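PDB 5LXZ: secreted protein from Streptomyces lividans TK24, which is a copper metalloradical protein of the AA5 galactose oxidase-like family and probably carries out oxidation at a mononuclear copper site. Local coordinates for residues Leu34-Val39 with Asp230-Lys235; Tyr57-Trp62 with Val72-Asp77; Ala352-Leu357 with Tyr365-Gly370; Ser380-Ile385 with Phe395-Ser400. The protein carries 1 engineered substitution. One frame throughout, in Å; residues are numbered along the deposited sequence.

Interaction 1 (Leu34-Val39 with Asp230-Lys235)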
loop_
_atom_site.group_PDB
_atom_site.type_symbol
_atom_site.label_atom_id
_atom_site.label_comp_id
_atom_site.label_asym_id
_atom_site.label_seq_id
_atom_site.Cartn_x
_atom_site.Cartn_y
_atom_site.Cartn_z
ATOM N N LEU A 34 -12.592 -10.759 1.423
ATOM C CA LEU A 34 -12.732 -11.562 2.628
ATOM C C LEU A 34 -13.091 -12.994 2.261
ATOM O O LEU A 34 -13.588 -13.291 1.167
ATOM C CB LEU A 34 -13.875 -10.989 3.463
ATOM C CG LEU A 34 -13.781 -9.487 3.754
ATOM C CD1 LEU A 34 -15.080 -9.065 4.428
ATOM C CD2 LEU A 34 -12.569 -9.166 4.588
ATOM N N ARG A 35 -12.793 -13.892 3.186
ATOM C CA ARG A 35 -12.976 -15.324 2.949
ATOM C C ARG A 35 -14.418 -15.738 2.763
ATOM O O ARG A 35 -14.686 -16.834 2.329
ATOM C CB ARG A 35 -12.279 -16.128 4.033
ATOM C CG ARG A 35 -12.808 -15.969 5.446
ATOM C CD ARG A 35 -13.808 -17.027 5.776
ATOM N NE ARG A 35 -13.965 -17.141 7.231
ATOM C CZ ARG A 35 -14.803 -17.992 7.810
ATOM N NH1 ARG A 35 -15.567 -18.778 7.082
ATOM N NH2 ARG A 35 -14.825 -18.077 9.130
ATOM N N THR A 36 -15.352 -14.858 3.109
ATOM C CA THR A 36 -16.767 -15.022 2.792
ATOM C C THR A 36 -17.133 -14.771 1.349
ATOM O O THR A 36 -18.270 -14.975 0.954
ATOM C CB THR A 36 -17.591 -14.074 3.665
ATOM O OG1 THR A 36 -17.069 -12.741 3.468
ATOM C CG2 THR A 36 -17.454 -14.445 5.116
ATOM N N GLY A 37 -16.177 -14.300 0.533
ATOM C CA GLY A 37 -16.422 -13.946 -0.822
ATOM C C GLY A 37 -16.862 -12.505 -1.010
ATOM O O GLY A 37 -17.046 -12.081 -2.139
ATOM N N LYS A 38 -17.008 -11.769 0.084
ATOM C CA LYS A 38 -17.405 -10.377 0.029
ATOM C C LYS A 38 -16.181 -9.487 0.119
ATOM O O LYS A 38 -15.108 -9.933 0.563
ATOM C CB LYS A 38 -18.374 -10.103 1.151
ATOM C CG LYS A 38 -19.608 -11.006 0.998
ATOM C CD LYS A 38 -20.625 -10.666 2.022
ATOM C CE LYS A 38 -21.736 -11.700 2.092
ATOM N NZ LYS A 38 -22.687 -11.242 3.148
ATOM N N VAL A 39 -16.343 -8.244 -0.306
ATOM C CA VAL A 39 -15.241 -7.285 -0.317
ATOM C C VAL A 39 -15.485 -6.220 0.712
ATOM O O VAL A 39 -16.540 -5.563 0.704
ATOM C CB VAL A 39 -15.078 -6.652 -1.694
ATOM C CG1 VAL A 39 -13.933 -5.659 -1.717
ATOM C CG2 VAL A 39 -14.889 -7.721 -2.766
ATOM N N ASP A 230 -13.830 -8.934 11.516
ATOM C CA ASP A 230 -14.324 -10.296 11.475
ATOM C C ASP A 230 -15.300 -10.406 10.296
ATOM O O ASP A 230 -16.368 -9.777 10.317
ATOM C CB ASP A 230 -15.000 -10.588 12.827
ATOM C CG ASP A 230 -15.615 -11.963 12.906
ATOM O OD1 ASP A 230 -15.985 -12.541 11.886
ATOM O OD2 ASP A 230 -15.748 -12.440 14.059
ATOM N N PRO A 231 -14.939 -11.163 9.253
ATOM C CA PRO A 231 -15.771 -11.233 8.066
ATOM C C PRO A 231 -17.091 -11.984 8.262
ATOM O O PRO A 231 -18.021 -11.736 7.506
ATOM C CB PRO A 231 -14.906 -11.918 7.050
ATOM C CG PRO A 231 -13.872 -12.621 7.798
ATOM C CD PRO A 231 -13.724 -12.003 9.152
ATOM N N VAL A 232 -17.192 -12.816 9.276
ATOM C CA VAL A 232 -18.469 -13.524 9.526
ATOM C C VAL A 232 -19.439 -12.606 10.257
ATOM O O VAL A 232 -20.568 -12.387 9.807
ATOM C CB VAL A 232 -18.236 -14.859 10.241
ATOM C CG1 VAL A 232 -19.565 -15.543 10.603
ATOM C CG2 VAL A 232 -17.399 -15.790 9.356
ATOM N N ALA A 233 -18.962 -11.987 11.327
ATOM C CA ALA A 233 -19.742 -11.000 12.041
ATOM C C ALA A 233 -19.945 -9.692 11.270
ATOM O O ALA A 233 -20.869 -8.924 11.559
ATOM C CB ALA A 233 -19.113 -10.731 13.366
ATOM N N GLU A 234 -19.057 -9.427 10.307
ATOM C CA GLU A 234 -19.029 -8.184 9.564
ATOM C C GLU A 234 -18.898 -6.979 10.474
ATOM O O GLU A 234 -19.606 -5.992 10.328
ATOM C CB GLU A 234 -20.189 -8.131 8.582
ATOM C CG GLU A 234 -20.070 -9.250 7.559
ATOM C CD GLU A 234 -21.151 -9.252 6.490
ATOM O OE1 GLU A 234 -22.187 -8.574 6.676
ATOM O OE2 GLU A 234 -20.927 -9.933 5.468
ATOM N N LYS A 235 -17.949 -7.043 11.406
ATOM C CA LYS A 235 -17.712 -5.932 12.296
ATOM C C LYS A 235 -16.242 -5.791 12.671
ATOM O O LYS A 235 -15.467 -6.766 12.613
ATOM C CB LYS A 235 -18.608 -6.026 13.543
ATOM C CG LYS A 235 -18.355 -7.144 14.487
ATOM C CD LYS A 235 -19.331 -7.005 15.678
ATOM C CE LYS A 235 -19.869 -8.324 16.176
ATOM N NZ LYS A 235 -18.790 -9.130 16.787
HETATM O O HOH W 1 -18.361 -10.917 4.890
#
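The apolar part of the contact centres on Pro231. Leu34 CB lies 3.8 Å from Pro231 CB, and Leu34 CD1 reaches the same ring carbon; the two side chains cross obliquely. Thr36 adds its methyl, with Thr36 CG2 4.1 Å from Pro231 CB. Arg35 makes a different kind of contact. Its chain bends at chi2 (94°) and brings the guanidinium across Val232. The CG2 methyl of Val232 sits over one face, toward the rim, with NH2 of Arg35 its nearest neighbour at 3.5 Å.

Both segments are tight turns between antiparallel strands of two different sheets. This is consistent with adjacent blades of a galactose oxidase-type beta-propeller. Leu34 to Gly37 form a type I beta turn, in which the backbone angles of Gly37 call for glycine. The other turn carries a G1 beta bulge, with Glu234 and Lys235 both facing Asp230. Asp230 OD1 ties this turn together with two bonds. It accepts from Val232 N at 2.9 Å, as an Asx turn, and from Ala233 N, which lies 69° out of the carboxylate plane.

The charged contact is a salt bridge. The extended Lys38 chain crosses Glu234 at about a right angle, and its NZ meets the syn lone pair of Glu234 OE2 at 3.2 Å. The second oxygen, OE1, pairs with Lys70, so two lysines would be expected to favour the ionised carboxylate.

One water completes the polar set. It accepts from Thr36 OG1 at 2.6 Å and donates to both Pro231 O and Glu234 OE2.

Interaction 2 (Tyr57-Trp62 with Val72-Asp77)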
loop_
_atom_site.group_PDB
_atom_site.type_symbol
_atom_site.label_atom_id
_atom_site.label_comp_id
_atom_site.label_asym_id
_atom_site.label_seq_id
_atom_site.Cartn_x
_atom_site.Cartn_y
_atom_site.Cartn_z
ATOM N N TYR A 57 -16.993 8.428 9.382
ATOM C CA TYR A 57 -16.108 7.347 8.928
ATOM C C TYR A 57 -16.941 6.272 8.289
ATOM O O TYR A 57 -17.984 5.887 8.812
ATOM C CB TYR A 57 -15.364 6.717 10.104
ATOM C CG TYR A 57 -14.655 7.696 10.985
ATOM C CD1 TYR A 57 -13.946 8.765 10.476
ATOM C CD2 TYR A 57 -14.743 7.547 12.367
ATOM C CE1 TYR A 57 -13.335 9.671 11.322
ATOM C CE2 TYR A 57 -14.094 8.408 13.196
ATOM C CZ TYR A 57 -13.393 9.463 12.691
ATOM O OH TYR A 57 -12.731 10.370 13.499
ATOM N N ASP A 58 -16.513 5.795 7.122
ATOM C CA ASP A 58 -17.320 4.901 6.347
ATOM C C ASP A 58 -16.575 3.612 5.932
ATOM O O ASP A 58 -15.395 3.647 5.561
ATOM C CB ASP A 58 -17.794 5.629 5.070
ATOM C CG ASP A 58 -18.964 6.580 5.349
ATOM O OD1 ASP A 58 -20.119 6.116 5.390
ATOM O OD2 ASP A 58 -18.718 7.767 5.519
ATOM N N THR A 59 -17.303 2.522 5.981
ATOM C CA THR A 59 -16.921 1.226 5.461
ATOM C C THR A 59 -18.126 0.621 4.779
ATOM O O THR A 59 -19.271 0.832 5.217
ATOM C CB THR A 59 -16.474 0.292 6.611
ATOM O OG1 THR A 59 -15.332 0.864 7.233
ATOM C CG2 THR A 59 -16.145 -1.123 6.130
ATOM N N ARG A 60 -17.881 -0.131 3.701
ATOM C CA ARG A 60 -18.879 -0.978 3.081
ATOM C C ARG A 60 -18.459 -2.419 2.998
ATOM O O ARG A 60 -17.278 -2.722 2.945
ATOM C CB ARG A 60 -19.216 -0.497 1.673
ATOM C CG ARG A 60 -19.540 0.987 1.546
ATOM C CD ARG A 60 -20.857 1.343 2.189
ATOM N NE ARG A 60 -21.032 2.794 2.091
ATOM C CZ ARG A 60 -20.868 3.700 3.055
ATOM N NH1 ARG A 60 -20.581 3.368 4.300
ATOM N NH2 ARG A 60 -21.026 4.993 2.774
ATOM N N ILE A 61 -19.433 -3.318 2.960
ATOM C CA ILE A 61 -19.250 -4.697 2.510
ATOM C C ILE A 61 -20.066 -4.888 1.260
ATOM O O ILE A 61 -21.287 -4.606 1.251
ATOM C CB ILE A 61 -19.705 -5.685 3.563
ATOM C CG1 ILE A 61 -18.742 -5.634 4.718
ATOM C CG2 ILE A 61 -19.824 -7.111 2.971
ATOM C CD1 ILE A 61 -19.156 -6.503 5.854
ATOM N N TRP A 62 -19.407 -5.342 0.196
ATOM C CA TRP A 62 -20.014 -5.527 -1.095
ATOM C C TRP A 62 -19.993 -7.001 -1.416
ATOM O O TRP A 62 -18.955 -7.661 -1.294
ATOM C CB TRP A 62 -19.245 -4.741 -2.136
ATOM C CG TRP A 62 -19.627 -5.004 -3.556
ATOM C CD1 TRP A 62 -20.870 -4.888 -4.117
ATOM C CD2 TRP A 62 -18.751 -5.402 -4.612
ATOM N NE1 TRP A 62 -20.823 -5.205 -5.463
ATOM C CE2 TRP A 62 -19.530 -5.509 -5.795
ATOM C CE3 TRP A 62 -17.380 -5.705 -4.668
ATOM C CZ2 TRP A 62 -18.981 -5.909 -7.029
ATOM C CZ3 TRP A 62 -16.834 -6.100 -5.889
ATOM C CH2 TRP A 62 -17.627 -6.188 -7.048
ATOM N N VAL A 72 -21.023 -0.607 7.183
ATOM C CA VAL A 72 -20.480 -1.161 8.412
ATOM C C VAL A 72 -20.072 -0.033 9.365
ATOM O O VAL A 72 -19.353 0.865 8.999
ATOM C CB VAL A 72 -19.235 -2.029 8.115
ATOM C CG1 VAL A 72 -18.629 -2.540 9.412
ATOM C CG2 VAL A 72 -19.624 -3.203 7.254
ATOM N N PRO A 73 -20.524 -0.073 10.637
ATOM C CA PRO A 73 -20.076 0.938 11.582
ATOM C C PRO A 73 -18.549 0.970 11.708
ATOM O O PRO A 73 -17.927 -0.100 11.865
ATOM C CB PRO A 73 -20.695 0.492 12.918
ATOM C CG PRO A 73 -21.779 -0.439 12.562
ATOM C CD PRO A 73 -21.429 -1.059 11.246
ATOM N N THR A 74 -17.993 2.159 11.562
ATOM C CA THR A 74 -16.552 2.361 11.492
ATOM C C THR A 74 -16.127 3.166 12.704
ATOM O O THR A 74 -16.439 4.357 12.795
ATOM C CB THR A 74 -16.179 3.014 10.172
ATOM O OG1 THR A 74 -16.735 2.188 9.145
ATOM C CG2 THR A 74 -14.667 3.102 10.013
ATOM N N PRO A 75 -15.388 2.539 13.633
ATOM C CA PRO A 75 -15.144 3.157 14.941
ATOM C C PRO A 75 -14.079 4.249 14.997
ATOM O O PRO A 75 -14.057 5.061 15.950
ATOM C CB PRO A 75 -14.721 1.946 15.789
ATOM C CG PRO A 75 -14.018 1.069 14.805
ATOM C CD PRO A 75 -14.898 1.150 13.592
ATOM N N SER A 76 -13.182 4.286 14.012
ATOM C CA SER A 76 -12.059 5.225 13.990
ATOM C C SER A 76 -11.802 5.600 12.544
ATOM O O SER A 76 -12.343 4.971 11.652
ATOM C CB SER A 76 -10.766 4.574 14.544
ATOM O OG SER A 76 -10.964 4.238 15.884
ATOM N N ASP A 77 -10.943 6.584 12.345
ATOM C CA ASP A 77 -10.603 7.003 10.992
ATOM C C ASP A 77 -9.576 6.037 10.389
ATOM O O ASP A 77 -8.376 6.305 10.438
ATOM C CB ASP A 77 -10.097 8.434 10.903
ATOM C CG ASP A 77 -10.255 8.990 9.518
ATOM O OD1 ASP A 77 -10.545 8.175 8.617
ATOM O OD2 ASP A 77 -10.133 10.221 9.310
HETATM O O HOH W 2 -19.463 4.499 10.823
HETATM O O HOH W 3 -20.019 2.962 7.292
#
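Tyr57 opens the contact just before strand 58-62. Its CG is anti to the carbonyl carbon (chi1 -52°), and the ring lies over the Ser76-Asp77 peptide. Asp77 N is above the ring centre, while Ser76 C, toward the rim, is 3.5 Å from Tyr57 CD2. Thr74 O meets the ring edge in plane. An alanine in place of Tyr57 would remove the ring that covers this peptide and would probably leave the 74-77 loop less firmly placed. A water joins Tyr57 O to Thr74 N.

Asp58 points away from the loop. Both terminal nitrogens of Arg60 grip its OD1, each at 3.0 Å. NH1 comes along the anti lone pair and NH2 from above the carboxylate plane. Arg60 NE is held by Tyr24 O.

Thr59 OG1 lies 2.7 Å from Thr74 OG1 and also pairs with Tyr236 OH. Thr59 O accepts a straight bond from Val72 N (3.0 Å, 167°) and another from Arg60 NH1.

Ile61 then packs its CD1 on Val72 CG2 at 3.6 Å, beside Phe229 of the next sheet. The loop here leaves one propeller-type blade for the next. A water between Thr59 N and Val72 O stands where a direct strand bond might continue, which implies that the chain can leave the sheet while water takes up Thr59 N and Val72 O.

Interaction 3 (Ala352-Leu357 with Tyr365-Gly370)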
loop_
_atom_site.group_PDB
_atom_site.type_symbol
_atom_site.label_atom_id
_atom_site.label_comp_id
_atom_site.label_asym_id
_atom_site.label_seq_id
_atom_site.Cartn_x
_atom_site.Cartn_y
_atom_site.Cartn_z
ATOM N N ALA A 352 5.185 3.233 -6.707
ATOM C CA ALA A 352 5.324 2.052 -7.521
ATOM C C ALA A 352 4.522 0.897 -6.931
ATOM O O ALA A 352 4.291 0.868 -5.714
ATOM C CB ALA A 352 6.773 1.658 -7.592
ATOM N N ASN A 353 4.126 -0.053 -7.754
ATOM C CA ASN A 353 3.509 -1.257 -7.257
ATOM C C ASN A 353 4.560 -2.345 -7.182
ATOM O O ASN A 353 5.604 -2.290 -7.866
ATOM C CB ASN A 353 2.272 -1.624 -8.097
ATOM C CG ASN A 353 1.203 -2.300 -7.281
ATOM O OD1 ASN A 353 1.532 -3.168 -6.445
ATOM N ND2 ASN A 353 -0.028 -1.916 -7.432
ATOM N N THR A 354 4.280 -3.379 -6.385
ATOM C CA THR A 354 5.146 -4.523 -6.217
ATOM C C THR A 354 4.275 -5.761 -6.222
ATOM O O THR A 354 3.257 -5.777 -5.516
ATOM C CB THR A 354 5.872 -4.507 -4.873
ATOM O OG1 THR A 354 6.513 -3.241 -4.674
ATOM C CG2 THR A 354 6.890 -5.612 -4.804
ATOM N N VAL A 355 4.715 -6.783 -6.941
ATOM C CA VAL A 355 4.020 -8.075 -6.989
ATOM C C VAL A 355 5.014 -9.183 -6.837
ATOM O O VAL A 355 6.069 -9.164 -7.497
ATOM C CB VAL A 355 3.272 -8.242 -8.347
ATOM C CG1 VAL A 355 2.598 -9.575 -8.444
ATOM C CG2 VAL A 355 2.210 -7.171 -8.501
ATOM N N LEU A 356 4.653 -10.165 -6.010
ATOM C CA LEU A 356 5.334 -11.460 -5.975
ATOM C C LEU A 356 4.742 -12.252 -7.136
ATOM O O LEU A 356 3.558 -12.586 -7.100
ATOM C CB LEU A 356 5.143 -12.137 -4.634
ATOM C CG LEU A 356 5.645 -13.567 -4.504
ATOM C CD1 LEU A 356 7.061 -13.750 -4.988
ATOM C CD2 LEU A 356 5.525 -13.970 -3.057
ATOM N N LEU A 357 5.500 -12.402 -8.210
ATOM C CA LEU A 357 4.964 -13.001 -9.417
ATOM C C LEU A 357 4.521 -14.423 -9.212
ATOM O O LEU A 357 5.075 -15.139 -8.385
ATOM C CB LEU A 357 5.980 -12.967 -10.551
ATOM C CG LEU A 357 6.407 -11.579 -11.000
ATOM C CD1 LEU A 357 7.580 -11.707 -11.972
ATOM C CD2 LEU A 357 5.264 -10.832 -11.657
ATOM N N TYR A 365 10.121 -11.069 -7.811
ATOM C CA TYR A 365 9.345 -9.877 -7.422
ATOM C C TYR A 365 9.457 -8.850 -8.506
ATOM O O TYR A 365 10.552 -8.650 -9.011
ATOM C CB TYR A 365 9.875 -9.307 -6.116
ATOM C CG TYR A 365 9.615 -10.131 -4.917
ATOM C CD1 TYR A 365 10.428 -11.191 -4.582
ATOM C CD2 TYR A 365 8.507 -9.897 -4.138
ATOM C CE1 TYR A 365 10.165 -11.967 -3.463
ATOM C CE2 TYR A 365 8.230 -10.690 -3.048
ATOM C CZ TYR A 365 9.052 -11.700 -2.714
ATOM O OH TYR A 365 8.792 -12.488 -1.594
ATOM N N MET A 366 8.361 -8.210 -8.854
ATOM C CA MET A 366 8.339 -7.166 -9.869
ATOM C C MET A 366 7.877 -5.863 -9.266
ATOM O O MET A 366 6.861 -5.810 -8.572
ATOM C CB MET A 366 7.453 -7.569 -11.013
ATOM C CG MET A 366 7.368 -6.493 -12.081
ATOM S SD MET A 366 6.100 -6.800 -13.339
ATOM C CE MET A 366 7.113 -7.797 -14.309
ATOM N N VAL A 367 8.657 -4.803 -9.495
ATOM C CA VAL A 367 8.349 -3.438 -9.133
ATOM C C VAL A 367 7.964 -2.677 -10.419
ATOM O O VAL A 367 8.647 -2.825 -11.433
ATOM C CB VAL A 367 9.535 -2.787 -8.424
ATOM C CG1 VAL A 367 9.280 -1.337 -8.213
ATOM C CG2 VAL A 367 9.846 -3.471 -7.101
ATOM N N ILE A 368 6.846 -1.998 -10.362
ATOM C CA ILE A 368 6.203 -1.462 -11.540
ATOM C C ILE A 368 5.988 0.034 -11.379
ATOM O O ILE A 368 5.322 0.475 -10.455
ATOM C CB ILE A 368 4.807 -2.118 -11.749
ATOM C CG1 ILE A 368 4.893 -3.621 -11.724
ATOM C CG2 ILE A 368 4.154 -1.635 -13.035
ATOM C CD1 ILE A 368 3.587 -4.334 -11.525
ATOM N N GLY A 369 6.501 0.818 -12.312
ATOM C CA GLY A 369 6.242 2.227 -12.368
ATOM C C GLY A 369 6.831 2.969 -11.167
ATOM O O GLY A 369 7.872 2.560 -10.651
ATOM N N GLY A 370 6.126 4.005 -10.724
ATOM C CA GLY A 370 6.595 4.865 -9.673
ATOM C C GLY A 370 6.897 6.262 -10.134
ATOM O O GLY A 370 6.851 6.575 -11.318
#
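Leu356 CD1 rests over one face of the Tyr365 ring, 3.8 Å from its centroid and 17° off the normal, a CH-pi contact. The two residues face each other as a non-hydrogen-bonded pair in the antiparallel beta hairpin of strands 353-356 and 364-368. These are the first two strands of a four-stranded, propeller-type blade. Leu356 has CG anti to the backbone N, which sends its branch across the ring. Phe302 and Phe310 add aromatic contacts to Tyr365.

Thr354 and Val367 lie side by side on the same face. The opposite face carries Val355, Met366 and Ile368. Beyond them, Leu357 CD2 packs on Met366 CB at 4.0 Å. Strand 409-412 of another sheet meets Val355 and Ile368 there.

Outward from these side chains, four backbone bonds zip the strands, two for Val355 with Met366 and two for Asn353 with Ile368. Met366 N to Val355 O is the straightest (2.8 Å, 170°). At the far end Ala352 CB packs against Gly369 O and Gly370, where a side chain would be too tight.

Asn353 forms the polar edge. Its ND2 binds Pro408 O, while its OD1 takes Thr354 N on a lone pair at 2.8 Å.

Interaction 4 (Ser380-Ile385 with Phe395-Ser400)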
loop_
_atom_site.group_PDB
_atom_site.type_symbol
_atom_site.label_atom_id
_atom_site.label_comp_id
_atom_site.label_asym_id
_atom_site.label_seq_id
_atom_site.Cartn_x
_atom_site.Cartn_y
_atom_site.Cartn_z
ATOM N N SER A 380 8.207 6.657 -13.833
ATOM C CA SER A 380 8.915 5.542 -14.433
ATOM C C SER A 380 8.009 4.699 -15.322
ATOM O O SER A 380 6.889 4.367 -14.930
ATOM C CB SER A 380 9.460 4.617 -13.344
ATOM O OG SER A 380 10.154 3.533 -13.896
ATOM N N GLU A 381 8.477 4.345 -16.505
ATOM C CA GLU A 381 7.799 3.389 -17.332
ATOM C C GLU A 381 8.329 1.959 -17.155
ATOM O O GLU A 381 7.899 1.041 -17.853
ATOM C CB GLU A 381 7.859 3.810 -18.817
ATOM C CG GLU A 381 9.240 3.701 -19.401
ATOM C CD GLU A 381 9.305 4.281 -20.811
ATOM O OE1 GLU A 381 8.671 5.323 -21.091
ATOM O OE2 GLU A 381 9.988 3.635 -21.602
ATOM N N LYS A 382 9.253 1.737 -16.224
ATOM C CA LYS A 382 9.914 0.460 -16.118
ATOM C C LYS A 382 9.239 -0.521 -15.193
ATOM O O LYS A 382 8.589 -0.138 -14.184
ATOM C CB LYS A 382 11.377 0.633 -15.717
ATOM C CG LYS A 382 12.130 1.319 -16.857
ATOM C CD LYS A 382 13.614 1.443 -16.614
ATOM C CE LYS A 382 14.306 1.824 -17.940
ATOM N NZ LYS A 382 15.745 1.527 -17.835
ATOM N N THR A 383 9.450 -1.782 -15.527
ATOM C CA THR A 383 9.339 -2.865 -14.577
ATOM C C THR A 383 10.707 -3.359 -14.227
ATOM O O THR A 383 11.623 -3.362 -15.061
ATOM C CB THR A 383 8.446 -4.038 -15.030
ATOM O OG1 THR A 383 9.016 -4.690 -16.143
ATOM C CG2 THR A 383 7.071 -3.539 -15.352
ATOM N N ARG A 384 10.872 -3.785 -12.981
ATOM C CA ARG A 384 12.166 -4.280 -12.500
ATOM C C ARG A 384 11.890 -5.574 -11.771
ATOM O O ARG A 384 11.036 -5.582 -10.897
ATOM C CB ARG A 384 12.873 -3.262 -11.630
ATOM C CG ARG A 384 12.982 -1.857 -12.224
ATOM C CD ARG A 384 11.700 -1.037 -12.106
ATOM N NE ARG A 384 11.925 0.308 -11.591
ATOM C CZ ARG A 384 10.944 1.105 -11.217
ATOM N NH1 ARG A 384 9.687 0.752 -11.430
ATOM N NH2 ARG A 384 11.201 2.263 -10.606
ATOM N N ILE A 385 12.630 -6.629 -12.073
ATOM C CA ILE A 385 12.337 -7.950 -11.557
ATOM C C ILE A 385 13.546 -8.464 -10.814
ATOM O O ILE A 385 14.656 -8.427 -11.370
ATOM C CB ILE A 385 11.989 -8.909 -12.683
ATOM C CG1 ILE A 385 10.772 -8.408 -13.454
ATOM C CG2 ILE A 385 11.749 -10.284 -12.107
ATOM C CD1 ILE A 385 10.439 -9.171 -14.717
ATOM N N PHE A 395 18.056 -6.832 -9.311
ATOM C CA PHE A 395 17.027 -6.405 -10.219
ATOM C C PHE A 395 17.562 -6.322 -11.649
ATOM O O PHE A 395 18.699 -5.856 -11.871
ATOM C CB PHE A 395 16.441 -5.075 -9.820
ATOM C CG PHE A 395 15.499 -5.156 -8.666
ATOM C CD1 PHE A 395 14.134 -5.402 -8.883
ATOM C CD2 PHE A 395 15.954 -4.932 -7.386
ATOM C CE1 PHE A 395 13.253 -5.439 -7.835
ATOM C CE2 PHE A 395 15.038 -4.991 -6.323
ATOM C CZ PHE A 395 13.719 -5.235 -6.581
ATOM N N VAL A 396 16.711 -6.746 -12.573
ATOM C CA VAL A 396 16.936 -6.552 -14.018
ATOM C C VAL A 396 15.672 -5.992 -14.579
ATOM O O VAL A 396 14.570 -6.315 -14.100
ATOM C CB VAL A 396 17.327 -7.843 -14.746
ATOM C CG1 VAL A 396 18.601 -8.403 -14.173
ATOM C CG2 VAL A 396 16.246 -8.880 -14.656
ATOM N N ASP A 397 15.769 -5.145 -15.592
ATOM C CA ASP A 397 14.566 -4.568 -16.172
ATOM C C ASP A 397 13.719 -5.654 -16.819
ATOM O O ASP A 397 14.240 -6.581 -17.467
ATOM C CB ASP A 397 14.884 -3.504 -17.244
ATOM C CG ASP A 397 15.470 -2.247 -16.679
ATOM O OD1 ASP A 397 15.596 -2.132 -15.443
ATOM O OD2 ASP A 397 15.808 -1.317 -17.478
ATOM N N GLY A 398 12.407 -5.531 -16.628
ATOM C CA GLY A 398 11.424 -6.314 -17.378
ATOM C C GLY A 398 10.887 -5.472 -18.523
ATOM O O GLY A 398 11.473 -4.451 -18.926
ATOM N N PRO A 399 9.745 -5.875 -19.075
ATOM C CA PRO A 399 9.157 -5.086 -20.141
ATOM C C PRO A 399 8.693 -3.729 -19.661
ATOM O O PRO A 399 8.237 -3.573 -18.502
ATOM C CB PRO A 399 7.956 -5.948 -20.594
ATOM C CG PRO A 399 7.578 -6.688 -19.367
ATOM C CD PRO A 399 8.854 -6.980 -18.644
ATOM N N SER A 400 8.747 -2.747 -20.544
ATOM C CA SER A 400 8.309 -1.417 -20.201
ATOM C C SER A 400 6.870 -1.103 -20.553
ATOM O O SER A 400 6.314 -1.675 -21.494
ATOM C CB SER A 400 9.199 -0.371 -20.849
ATOM O OG SER A 400 10.501 -0.486 -20.320
HETATM O O HOH W 4 11.889 1.866 -20.830
HETATM O O HOH W 5 11.235 -1.906 -18.020
#
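Arg384 has a strongly bent side chain in this beta hairpin, which pairs strand 383-387 with strand 395-397 at the outer edge of a four-stranded propeller-type blade. Its CG is anti to the carbonyl carbon. Bends at chi2 (79°) and chi3 (132°) then turn the guanidinium away from the partner strand. Backbone oxygens of Gly369, Ser344, Asp345 and Met348 bind it there. Ser380 OG lies over one of its faces. Arg384 CB also packs 3.7 Å from Phe395 CD1, and the Phe395 ring turns its edge to Arg384 C.

Lys382 does the reverse. Its chain stays extended, and NZ reaches Asp397 OD2 at 2.9 Å along the syn lone pair, forming a salt bridge. Asp397 has CG anti to the carbonyl carbon, and its OD1 bonds to Ser344 OG. An alanine here would lose both partners and would probably leave the Lys382 chain less ordered.

Thr383 places OG1 in the crowded position between backbone N and carbonyl carbon (chi1 66°). From there OG1 donates to Pro399 O at 2.7 Å. Gly398 passes close by, and a CB on it would clash with Thr383 OG1 and Ile385 CD1.

The backbone ladder is short. Ile385 and Val396 exchange two bonds, and Gly398 N donates to Thr383 O at 2.8 Å. Waters add further links between the segments. One accepts from Thr383 N and donates to Gly398 O, and it is also bonded to Ser400 OG. A second donates to Glu381 OE2 at 2.7 Å and lies 2.8 Å from Ser400 OG.

The four contacts form two touching pairs. Interactions 1 and 2 have centres about 13 Å apart and join through Val39 N and Trp62 O, 2.9 Å apart in a probable hydrogen bond. Glu234 CB also packs on Ile61 CD1. Interactions 3 and 4 are closer, about 9 Å between centres, because strands 364-368 and 383-387 are neighbours in one sheet. Met366 CE and Ile385 CD1 pack together there. Interactions 2 and 4 lie on opposite sides of the chain's centre, about 37 Å apart between centres. None of the segments supplies a copper ligand. The Asp77 side chain lies about 10 Å from a bound copper ion, and that of Asn353 about 14 Å from one.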